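PDB 5BNF: uncharacterized protein from Sus scrofa, which is porcine CD38, a disulfide-rich member of the ADP-ribosyl cyclase family with a four-stranded parallel beta sheet formed mostly by its C-terminal half. Local coordinates for residues A[148-162]-A[180-194]. Numbering follows the deposited sequence.
Sequences AENACGMVQVFLNGS and SLQPSKVHTLKAWVI
V155 N hydrogen-bonds to T188 O and V155 O accepts from K190 N (2.8 Å), the alternation that zips strands 153-160 and 186-194 in parallel. Helix 172-180 links them in a beta-alpha-beta unit, and the two strands are the middle pair of a parallel sheet edged by 75-77 and 223-229. Between G153 and M154 the register slips by one residue, a beta bulge: G153 O receives H187 N while lying over the centre of the H187 ring. K185 leaves the turn before its strand with CB 3.5 Å from A151 O; the chain then bends at chi2, chi3 and chi4, which brings CD and CE past E149 O (CE at 3.4 Å), and NZ hydrogen-bonds A151 O at 3.0 Å from above the carbonyl plane, with a weak second bond to E149 O. On the face carrying V155, V157 and L159, V155 CG2 packs on L189 CG (3.6 Å) and V157 CG1 on A191 CB. On the other face, M154 CG stands anti to its nitrogen (chi1 179°), and the bent thioether lies against K190 CD. Farther along, F158 and W192 form an offset stack, planes 28° apart, with W192 CD1 3.8 Å from F158 CZ and I194 CD1 at the phenyl edge, 4.0 Å from F158 CD2.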
loop_
_atom_site.group_PDB
_atom_site.type_symbol
_atom_site.label_atom_id
_atom_site.label_comp_id
_atom_site.label_asym_id
_atom_site.label_seq_id
_atom_site.Cartn_x
_atom_site.Cartn_y
_atom_site.Cartn_z
ATOM N N ALA A 148 1.854 0.677 -7.950
ATOM C CA ALA A 148 1.531 1.745 -8.894
ATOM C C ALA A 148 2.257 1.569 -10.220
ATOM O O ALA A 148 1.693 1.833 -11.288
ATOM C CB ALA A 148 1.874 3.097 -8.286
ATOM N N GLU A 149 3.504 1.119 -10.152
ATOM C CA GLU A 149 4.298 0.918 -11.352
ATOM C C GLU A 149 3.748 -0.208 -12.238
ATOM O O GLU A 149 3.868 -0.149 -13.455
ATOM C CB GLU A 149 5.751 0.623 -10.971
ATOM C CG GLU A 149 6.428 1.732 -10.182
ATOM C CD GLU A 149 7.890 1.418 -9.857
ATOM O OE1 GLU A 149 8.167 0.299 -9.382
ATOM O OE2 GLU A 149 8.765 2.288 -10.068
ATOM N N ASN A 150 3.137 -1.219 -11.627
ATOM C CA ASN A 150 2.589 -2.348 -12.372
ATOM C C ASN A 150 1.134 -2.159 -12.784
ATOM O O ASN A 150 0.502 -3.089 -13.293
ATOM C CB ASN A 150 2.687 -3.640 -11.551
ATOM C CG ASN A 150 4.115 -4.012 -11.203
ATOM O OD1 ASN A 150 5.008 -3.967 -12.050
ATOM N ND2 ASN A 150 4.334 -4.405 -9.952
ATOM N N ALA A 151 0.594 -0.970 -12.548
ATOM C CA ALA A 151 -0.794 -0.702 -12.908
ATOM C C ALA A 151 -0.900 -0.515 -14.414
ATOM O O ALA A 151 -0.028 0.088 -15.028
ATOM C CB ALA A 151 -1.296 0.540 -12.185
ATOM N N CYS A 152 -1.960 -1.056 -15.004
ATOM C CA CYS A 152 -2.186 -0.940 -16.439
ATOM C C CYS A 152 -3.657 -0.695 -16.726
ATOM O O CYS A 152 -4.530 -1.079 -15.939
ATOM C CB CYS A 152 -1.720 -2.207 -17.172
ATOM S SG CYS A 152 -2.309 -3.780 -16.460
ATOM N N GLY A 153 -3.919 -0.046 -17.858
ATOM C CA GLY A 153 -5.286 0.249 -18.254
ATOM C C GLY A 153 -5.860 1.429 -17.498
ATOM O O GLY A 153 -5.277 2.511 -17.461
ATOM N N MET A 154 -7.011 1.215 -16.887
ATOM C CA MET A 154 -7.670 2.254 -16.126
ATOM C C MET A 154 -7.527 1.985 -14.631
ATOM O O MET A 154 -7.802 0.885 -14.159
ATOM C CB MET A 154 -9.146 2.316 -16.520
ATOM C CG MET A 154 -9.942 3.354 -15.776
ATOM S SD MET A 154 -10.748 2.644 -14.343
ATOM C CE MET A 154 -12.276 2.093 -15.089
ATOM N N VAL A 155 -7.074 2.997 -13.895
ATOM C CA VAL A 155 -6.906 2.885 -12.454
ATOM C C VAL A 155 -7.936 3.754 -11.749
ATOM O O VAL A 155 -8.422 4.744 -12.303
ATOM C CB VAL A 155 -5.492 3.333 -11.999
ATOM C CG1 VAL A 155 -4.452 2.454 -12.630
ATOM C CG2 VAL A 155 -5.250 4.787 -12.378
ATOM N N GLN A 156 -8.252 3.384 -10.516
ATOM C CA GLN A 156 -9.226 4.113 -9.727
ATOM C C GLN A 156 -8.684 4.489 -8.358
ATOM O O GLN A 156 -7.771 3.847 -7.835
ATOM C CB GLN A 156 -10.483 3.262 -9.526
ATOM C CG GLN A 156 -11.213 2.888 -10.787
ATOM C CD GLN A 156 -12.389 1.973 -10.503
ATOM O OE1 GLN A 156 -12.241 0.761 -10.415
ATOM N NE2 GLN A 156 -13.562 2.561 -10.334
ATOM N N VAL A 157 -9.260 5.532 -7.774
ATOM C CA VAL A 157 -8.870 5.963 -6.444
ATOM C C VAL A 157 -10.108 6.499 -5.759
ATOM O O VAL A 157 -10.862 7.267 -6.355
ATOM C CB VAL A 157 -7.777 7.055 -6.487
ATOM C CG1 VAL A 157 -8.283 8.282 -7.219
ATOM C CG2 VAL A 157 -7.344 7.407 -5.069
ATOM N N PHE A 158 -10.345 6.064 -4.523
ATOM C CA PHE A 158 -11.505 6.533 -3.766
ATOM C C PHE A 158 -11.065 7.565 -2.737
ATOM O O PHE A 158 -10.123 7.344 -1.977
ATOM C CB PHE A 158 -12.228 5.366 -3.076
ATOM C CG PHE A 158 -12.894 4.415 -4.035
ATOM C CD1 PHE A 158 -12.141 3.582 -4.847
ATOM C CD2 PHE A 158 -14.280 4.375 -4.142
ATOM C CE1 PHE A 158 -12.762 2.721 -5.754
ATOM C CE2 PHE A 158 -14.903 3.519 -5.043
ATOM C CZ PHE A 158 -14.144 2.692 -5.849
ATOM N N LEU A 159 -11.752 8.699 -2.727
ATOM C CA LEU A 159 -11.432 9.780 -1.819
ATOM C C LEU A 159 -12.644 10.124 -0.973
ATOM O O LEU A 159 -13.776 9.800 -1.337
ATOM C CB LEU A 159 -10.975 10.998 -2.619
ATOM C CG LEU A 159 -9.866 10.685 -3.628
ATOM C CD1 LEU A 159 -9.558 11.912 -4.471
ATOM C CD2 LEU A 159 -8.633 10.214 -2.878
ATOM N N ASN A 160 -12.388 10.786 0.150
ATOM C CA ASN A 160 -13.424 11.166 1.099
ATOM C C ASN A 160 -13.917 12.595 0.946
ATOM O O ASN A 160 -13.220 13.546 1.291
ATOM C CB ASN A 160 -12.907 10.953 2.517
ATOM C CG ASN A 160 -13.944 11.257 3.564
ATOM O OD1 ASN A 160 -15.125 11.429 3.200
ATOM N ND2 ASN A 160 -13.579 11.316 4.757
ATOM N N GLY A 161 -15.139 12.738 0.444
ATOM C CA GLY A 161 -15.706 14.056 0.255
ATOM C C GLY A 161 -16.097 14.754 1.543
ATOM O O GLY A 161 -16.473 15.927 1.518
ATOM N N SER A 162 -16.014 14.055 2.674
ATOM C CA SER A 162 -16.388 14.667 3.943
ATOM C C SER A 162 -15.244 15.433 4.604
ATOM O O SER A 162 -15.438 16.059 5.643
ATOM C CB SER A 162 -16.956 13.619 4.909
ATOM O OG SER A 162 -16.022 12.594 5.178
ATOM N N SER A 180 4.054 7.267 -9.493
ATOM C CA SER A 180 4.630 6.020 -9.979
ATOM C C SER A 180 3.793 5.353 -11.065
ATOM O O SER A 180 4.147 4.286 -11.550
ATOM C CB SER A 180 4.846 5.041 -8.820
ATOM O OG SER A 180 5.892 5.487 -7.971
ATOM N N LEU A 181 2.682 5.970 -11.444
ATOM C CA LEU A 181 1.849 5.402 -12.500
ATOM C C LEU A 181 2.584 5.557 -13.824
ATOM O O LEU A 181 3.120 6.623 -14.123
ATOM C CB LEU A 181 0.501 6.117 -12.564
ATOM C CG LEU A 181 -0.411 5.901 -11.357
ATOM C CD1 LEU A 181 -1.561 6.891 -11.399
ATOM C CD2 LEU A 181 -0.929 4.478 -11.364
ATOM N N GLN A 182 2.622 4.486 -14.609
ATOM C CA GLN A 182 3.307 4.502 -15.901
ATOM C C GLN A 182 2.368 4.951 -17.013
ATOM O O GLN A 182 1.433 4.230 -17.358
ATOM C CB GLN A 182 3.818 3.104 -16.245
ATOM C CG GLN A 182 4.751 2.468 -15.229
ATOM C CD GLN A 182 6.160 3.010 -15.319
ATOM O OE1 GLN A 182 6.446 4.105 -14.840
ATOM N NE2 GLN A 182 7.046 2.249 -15.950
ATOM N N PRO A 183 2.606 6.142 -17.591
ATOM C CA PRO A 183 1.767 6.670 -18.676
ATOM C C PRO A 183 1.640 5.664 -19.821
ATOM O O PRO A 183 0.584 5.532 -20.441
ATOM C CB PRO A 183 2.517 7.922 -19.121
ATOM C CG PRO A 183 3.178 8.385 -17.878
ATOM C CD PRO A 183 3.676 7.095 -17.247
ATOM N N SER A 184 2.732 4.954 -20.082
ATOM C CA SER A 184 2.785 3.962 -21.147
ATOM C C SER A 184 1.899 2.746 -20.901
ATOM O O SER A 184 1.623 1.978 -21.820
ATOM C CB SER A 184 4.232 3.506 -21.348
ATOM O OG SER A 184 4.796 3.074 -20.123
ATOM N N LYS A 185 1.447 2.585 -19.662
ATOM C CA LYS A 185 0.608 1.455 -19.279
ATOM C C LYS A 185 -0.760 1.898 -18.760
ATOM O O LYS A 185 -1.756 1.186 -18.916
ATOM C CB LYS A 185 1.345 0.640 -18.213
ATOM C CG LYS A 185 2.744 0.220 -18.670
ATOM C CD LYS A 185 3.759 0.140 -17.533
ATOM C CE LYS A 185 3.656 -1.159 -16.742
ATOM N NZ LYS A 185 2.311 -1.385 -16.146
ATOM N N VAL A 186 -0.806 3.069 -18.131
ATOM C CA VAL A 186 -2.052 3.605 -17.598
ATOM C C VAL A 186 -2.486 4.804 -18.435
ATOM O O VAL A 186 -1.753 5.786 -18.556
ATOM C CB VAL A 186 -1.891 4.042 -16.124
ATOM C CG1 VAL A 186 -3.093 4.850 -15.684
ATOM C CG2 VAL A 186 -1.743 2.820 -15.236
ATOM N N HIS A 187 -3.682 4.722 -19.010
ATOM C CA HIS A 187 -4.193 5.801 -19.845
ATOM C C HIS A 187 -5.207 6.679 -19.129
ATOM O O HIS A 187 -5.335 7.865 -19.430
ATOM C CB HIS A 187 -4.829 5.221 -21.112
ATOM C CG HIS A 187 -5.922 4.237 -20.837
ATOM N ND1 HIS A 187 -7.068 4.572 -20.148
ATOM C CD2 HIS A 187 -6.028 2.917 -21.119
ATOM C CE1 HIS A 187 -7.831 3.501 -20.013
ATOM N NE2 HIS A 187 -7.222 2.483 -20.595
ATOM N N THR A 188 -5.929 6.105 -18.178
ATOM C CA THR A 188 -6.942 6.870 -17.467
ATOM C C THR A 188 -6.931 6.596 -15.983
ATOM O O THR A 188 -6.678 5.477 -15.549
ATOM C CB THR A 188 -8.374 6.532 -17.982
ATOM O OG1 THR A 188 -8.485 6.887 -19.365
ATOM C CG2 THR A 188 -9.431 7.286 -17.185
ATOM N N LEU A 189 -7.207 7.636 -15.208
ATOM C CA LEU A 189 -7.315 7.503 -13.768
ATOM C C LEU A 189 -8.659 8.107 -13.417
ATOM O O LEU A 189 -8.945 9.245 -13.771
ATOM C CB LEU A 189 -6.207 8.258 -13.040
ATOM C CG LEU A 189 -6.304 8.146 -11.512
ATOM C CD1 LEU A 189 -4.934 8.346 -10.905
ATOM C CD2 LEU A 189 -7.291 9.160 -10.959
ATOM N N LYS A 190 -9.496 7.335 -12.745
ATOM C CA LYS A 190 -10.807 7.823 -12.365
ATOM C C LYS A 190 -10.857 7.999 -10.864
ATOM O O LYS A 190 -10.439 7.120 -10.114
ATOM C CB LYS A 190 -11.888 6.838 -12.822
ATOM C CG LYS A 190 -12.046 6.781 -14.334
ATOM C CD LYS A 190 -12.645 5.467 -14.805
ATOM C CE LYS A 190 -13.881 5.078 -14.005
ATOM N NZ LYS A 190 -14.928 6.131 -14.015
ATOM N N ALA A 191 -11.357 9.143 -10.420
ATOM C CA ALA A 191 -11.449 9.393 -8.994
ATOM C C ALA A 191 -12.903 9.433 -8.571
ATOM O O ALA A 191 -13.742 9.967 -9.288
ATOM C CB ALA A 191 -10.764 10.713 -8.645
ATOM N N TRP A 192 -13.199 8.843 -7.418
ATOM C CA TRP A 192 -14.555 8.834 -6.880
ATOM C C TRP A 192 -14.521 9.536 -5.529
ATOM O O TRP A 192 -13.789 9.122 -4.627
ATOM C CB TRP A 192 -15.080 7.399 -6.670
ATOM C CG TRP A 192 -15.098 6.521 -7.896
ATOM C CD1 TRP A 192 -14.143 5.619 -8.274
ATOM C CD2 TRP A 192 -16.109 6.482 -8.911
ATOM N NE1 TRP A 192 -14.496 5.021 -9.462
ATOM C CE2 TRP A 192 -15.698 5.534 -9.875
ATOM C CE3 TRP A 192 -17.320 7.157 -9.101
ATOM C CZ2 TRP A 192 -16.457 5.244 -11.012
ATOM C CZ3 TRP A 192 -18.076 6.868 -10.232
ATOM C CH2 TRP A 192 -17.639 5.920 -11.172
ATOM N N VAL A 193 -15.290 10.610 -5.395
ATOM C CA VAL A 193 -15.358 11.328 -4.131
ATOM C C VAL A 193 -16.660 10.882 -3.472
ATOM O O VAL A 193 -17.753 11.101 -4.005
ATOM C CB VAL A 193 -15.359 12.858 -4.340
ATOM C CG1 VAL A 193 -15.482 13.568 -3.009
ATOM C CG2 VAL A 193 -14.077 13.288 -5.022
ATOM N N ILE A 194 -16.530 10.240 -2.316
ATOM C CA ILE A 194 -17.680 9.723 -1.593
ATOM C C ILE A 194 -18.282 10.750 -0.657
ATOM O O ILE A 194 -17.575 11.393 0.116
ATOM C CB ILE A 194 -17.300 8.490 -0.762
ATOM C CG1 ILE A 194 -16.327 7.611 -1.546
ATOM C CG2 ILE A 194 -18.546 7.708 -0.408
ATOM C CD1 ILE A 194 -16.827 7.208 -2.910
#